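Local coordinates for short chain dehydrogenase (Mycobacterium smegmatis, PDB 3UCX), which probably acts as an oxidoreductase of the short-chain dehydrogenase/reductase family, though its substrate is not established, at residues Asn144-Val149 and Ser187-Tyr192. Sequence-based numbering, arbitrary orientation.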
ATOM      1  N   ASN A 144      -9.644 -14.296  -9.007  1.00 11.93           N
ATOM      2  CA  ASN A 144      -9.178 -13.635 -10.201  1.00 12.45           C
ATOM      3  C   ASN A 144      -7.658 -13.672 -10.246  1.00 12.86           C
ATOM      4  O   ASN A 144      -7.007 -13.188  -9.325  1.00 13.06           O
ATOM      5  CB  ASN A 144      -9.688 -12.200 -10.259  1.00 12.54           C
ATOM      6  CG  ASN A 144     -11.182 -12.127 -10.460  1.00 12.78           C
ATOM      7  OD1 ASN A 144     -11.766 -13.034 -11.030  1.00 13.05           O
ATOM      8  ND2 ASN A 144     -11.808 -11.058  -9.962  1.00 12.80           N
ATOM      9  N   VAL A 145      -7.109 -14.269 -11.301  1.00 13.04           N
ATOM     10  CA  VAL A 145      -5.668 -14.297 -11.498  1.00 13.09           C
ATOM     11  C   VAL A 145      -5.262 -12.949 -12.042  1.00 13.51           C
ATOM     12  O   VAL A 145      -5.687 -12.532 -13.140  1.00 14.30           O
ATOM     13  CB  VAL A 145      -5.217 -15.437 -12.409  1.00 13.75           C
ATOM     14  CG1 VAL A 145      -3.679 -15.415 -12.592  1.00 12.92           C
ATOM     15  CG2 VAL A 145      -5.682 -16.770 -11.826  1.00 13.70           C
ATOM     16  N   ASN A 146      -4.476 -12.237 -11.243  1.00 12.42           N
ATOM     17  CA  ASN A 146      -3.997 -10.918 -11.606  1.00 12.31           C
ATOM     18  C   ASN A 146      -2.489 -11.020 -11.960  1.00 12.62           C
ATOM     19  O   ASN A 146      -2.075 -11.974 -12.644  1.00 13.09           O
ATOM     20  CB  ASN A 146      -4.336  -9.948 -10.457  1.00 11.91           C
ATOM     21  CG  ASN A 146      -4.372  -8.498 -10.894  1.00 12.32           C
ATOM     22  OD1 ASN A 146      -3.319  -7.937 -11.235  1.00 13.08           O
ATOM     23  ND2 ASN A 146      -5.571  -7.865 -10.871  1.00 11.49           N
ATOM     24  N   SER A 147      -1.674 -10.059 -11.553  1.00 12.85           N
ATOM     25  CA  SER A 147      -0.276 -10.021 -11.981  1.00 12.60           C
ATOM     26  C   SER A 147       0.571  -9.141 -11.085  1.00 12.51           C
ATOM     27  O   SER A 147       0.121  -8.114 -10.591  1.00 11.74           O
ATOM     28  CB  SER A 147      -0.157  -9.497 -13.410  1.00 13.47           C
ATOM     29  OG  SER A 147       1.211  -9.281 -13.790  1.00 13.56           O
ATOM     30  N   MET A 148       1.817  -9.567 -10.893  1.00 12.15           N
ATOM     31  CA  MET A 148       2.863  -8.764 -10.233  1.00 12.38           C
ATOM     32  C   MET A 148       3.026  -7.361 -10.784  1.00 12.41           C
ATOM     33  O   MET A 148       3.523  -6.490 -10.100  1.00 12.56           O
ATOM     34  CB  MET A 148       4.201  -9.517 -10.340  1.00 12.70           C
ATOM     35  CG  MET A 148       5.292  -9.016  -9.420  1.00 12.86           C
ATOM     36  SD  MET A 148       6.767 -10.066  -9.462  1.00 13.77           S
ATOM     37  CE  MET A 148       7.424  -9.650 -11.097  1.00 13.95           C
ATOM     38  N   VAL A 149       2.669  -7.147 -12.045  1.00 12.89           N
ATOM     39  CA  VAL A 149       2.780  -5.847 -12.689  0.50 13.16           C
ATOM     40  C   VAL A 149       2.100  -4.734 -11.883  1.00 12.94           C
ATOM     41  O   VAL A 149       2.472  -3.588 -11.975  1.00 12.82           O
ATOM     42  CB  VAL A 149       2.142  -5.888 -14.094  0.50 13.58           C
ATOM     43  CG1 VAL A 149       0.620  -5.876 -13.996  0.50 13.40           C
ATOM     44  CG2 VAL A 149       2.634  -4.739 -14.942  0.50 13.96           C
ATOM     45  N   SER A 187      -7.799 -12.320  -5.145  1.00 10.87           N
ATOM     46  CA  SER A 187      -6.896 -12.290  -6.289  1.00 11.48           C
ATOM     47  C   SER A 187      -5.589 -13.012  -5.959  1.00 11.49           C
ATOM     48  O   SER A 187      -5.141 -13.031  -4.800  1.00 10.93           O
ATOM     49  CB  SER A 187      -6.582 -10.838  -6.666  1.00 12.23           C
ATOM     50  OG  SER A 187      -7.756 -10.083  -6.962  1.00 12.22           O
ATOM     51  N   VAL A 188      -4.989 -13.625  -6.977  1.00 12.00           N
ATOM     52  CA  VAL A 188      -3.649 -14.210  -6.876  1.00 12.00           C
ATOM     53  C   VAL A 188      -2.767 -13.491  -7.929  1.00 12.58           C
ATOM     54  O   VAL A 188      -3.167 -13.345  -9.100  1.00 12.80           O
ATOM     55  CB  VAL A 188      -3.653 -15.735  -7.057  1.00 12.55           C
ATOM     56  CG1 VAL A 188      -2.222 -16.299  -7.164  1.00 12.69           C
ATOM     57  CG2 VAL A 188      -4.443 -16.435  -5.934  1.00 12.45           C
ATOM     58  N   LEU A 189      -1.625 -12.978  -7.477  1.00 12.04           N
ATOM     59  CA  LEU A 189      -0.757 -12.100  -8.279  1.00 12.28           C
ATOM     60  C   LEU A 189       0.593 -12.769  -8.519  1.00 12.47           C
ATOM     61  O   LEU A 189       1.518 -12.611  -7.736  1.00 11.97           O
ATOM     62  CB  LEU A 189      -0.518 -10.770  -7.574  1.00 11.79           C
ATOM     63  CG  LEU A 189      -1.658  -9.745  -7.615  1.00 11.79           C
ATOM     64  CD1 LEU A 189      -2.941 -10.350  -7.037  1.00 11.68           C
ATOM     65  CD2 LEU A 189      -1.233  -8.485  -6.855  1.00 11.55           C
ATOM     66  N   PRO A 190       0.699 -13.525  -9.600  1.00 13.52           N
ATOM     67  CA  PRO A 190       1.998 -14.111  -9.928  1.00 14.44           C
ATOM     68  C   PRO A 190       2.855 -13.174 -10.769  1.00 14.83           C
ATOM     69  O   PRO A 190       2.319 -12.312 -11.504  1.00 14.61           O
ATOM     70  CB  PRO A 190       1.608 -15.334 -10.750  1.00 14.77           C
ATOM     71  CG  PRO A 190       0.369 -14.893 -11.468  1.00 15.07           C
ATOM     72  CD  PRO A 190      -0.362 -13.971 -10.519  1.00 14.26           C
ATOM     73  N   GLY A 191       4.171 -13.343 -10.679  1.00 15.71           N
ATOM     74  CA  GLY A 191       5.064 -12.782 -11.681  1.00 16.09           C
ATOM     75  C   GLY A 191       5.205 -13.787 -12.815  1.00 17.20           C
ATOM     76  O   GLY A 191       4.220 -14.375 -13.259  1.00 15.64           O
ATOM     77  N   TYR A 192       6.442 -13.995 -13.276  1.00 17.81           N
ATOM     78  CA  TYR A 192       6.729 -15.052 -14.230  1.00 18.86           C
ATOM     79  C   TYR A 192       6.362 -16.375 -13.610  1.00 18.12           C
ATOM     80  O   TYR A 192       6.532 -16.576 -12.402  1.00 18.60           O
ATOM     81  CB  TYR A 192       8.214 -15.093 -14.556  1.00 21.25           C
ATOM     82  CG  TYR A 192       8.671 -14.057 -15.519  1.00 23.45           C
ATOM     83  CD1 TYR A 192       8.279 -14.104 -16.854  1.00 25.79           C
ATOM     84  CD2 TYR A 192       9.528 -13.054 -15.122  1.00 25.84           C
ATOM     85  CE1 TYR A 192       8.725 -13.158 -17.766  1.00 27.51           C
ATOM     86  CE2 TYR A 192       9.971 -12.097 -16.015  1.00 27.30           C
ATOM     87  CZ  TYR A 192       9.572 -12.158 -17.334  1.00 28.43           C
ATOM     88  OH  TYR A 192      10.043 -11.208 -18.217  1.00 30.98           O
TER
HETATM   89  O   HOH W   1      -7.804  -9.251  -9.466  1.00 13.85           O
HETATM   90  O   HOH W   2       2.354 -11.459 -14.526  1.00 26.55           O
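The carbonyl O of N144 accepts V188 N at 3.1 Å where strands 141-145 and 184-190 run side by side in the parallel sheet of a Rossmann-type fold, joined as a beta-alpha-beta unit through helix 158-179. The side-chain amide of N144 is hydrogen-bonded to N94 ND2 through OD1 and to S171 OG through ND2. V145 lies on the other face of the sheet beside V188; its CG1, anti to the backbone N (chi1 180°), reaches P190 CD at 4.2 Å, and the two side chains cross at about a right angle. At N146 the backbone N donates to V188 O over 2.7 Å, and CB packs on L189 CD1. With CG of N146 anti to its backbone N (chi1 -159°), OD1 reaches forward and accepts S147 N at 2.7 Å, a bent bond (131° at the hydrogen) on an in-plane lone pair, whereas ND2 bonds to K164 O and to a water that also meets S187 OG. P190 CD, on a residue with no N-H, rests 3.4 Å from N146 O. S147 lies next to Y160, and its OG accepts V149 N in an ST turn, with a water joining OG to P190 O. P190 O also accepts M148 N at 2.9 Å, the donor standing well above the carbonyl plane. M148 CB closes on G191 CA at 3.6 Å, with SD and CE also lying against this CA. By position, S147, Y160 and K164 match the Ser-Tyr-Lys set of the family. P190 O thus probably helps position the presumed catalytic serine, S147, from across the contact, while N146 OD1 and V149 N hold it within the turn.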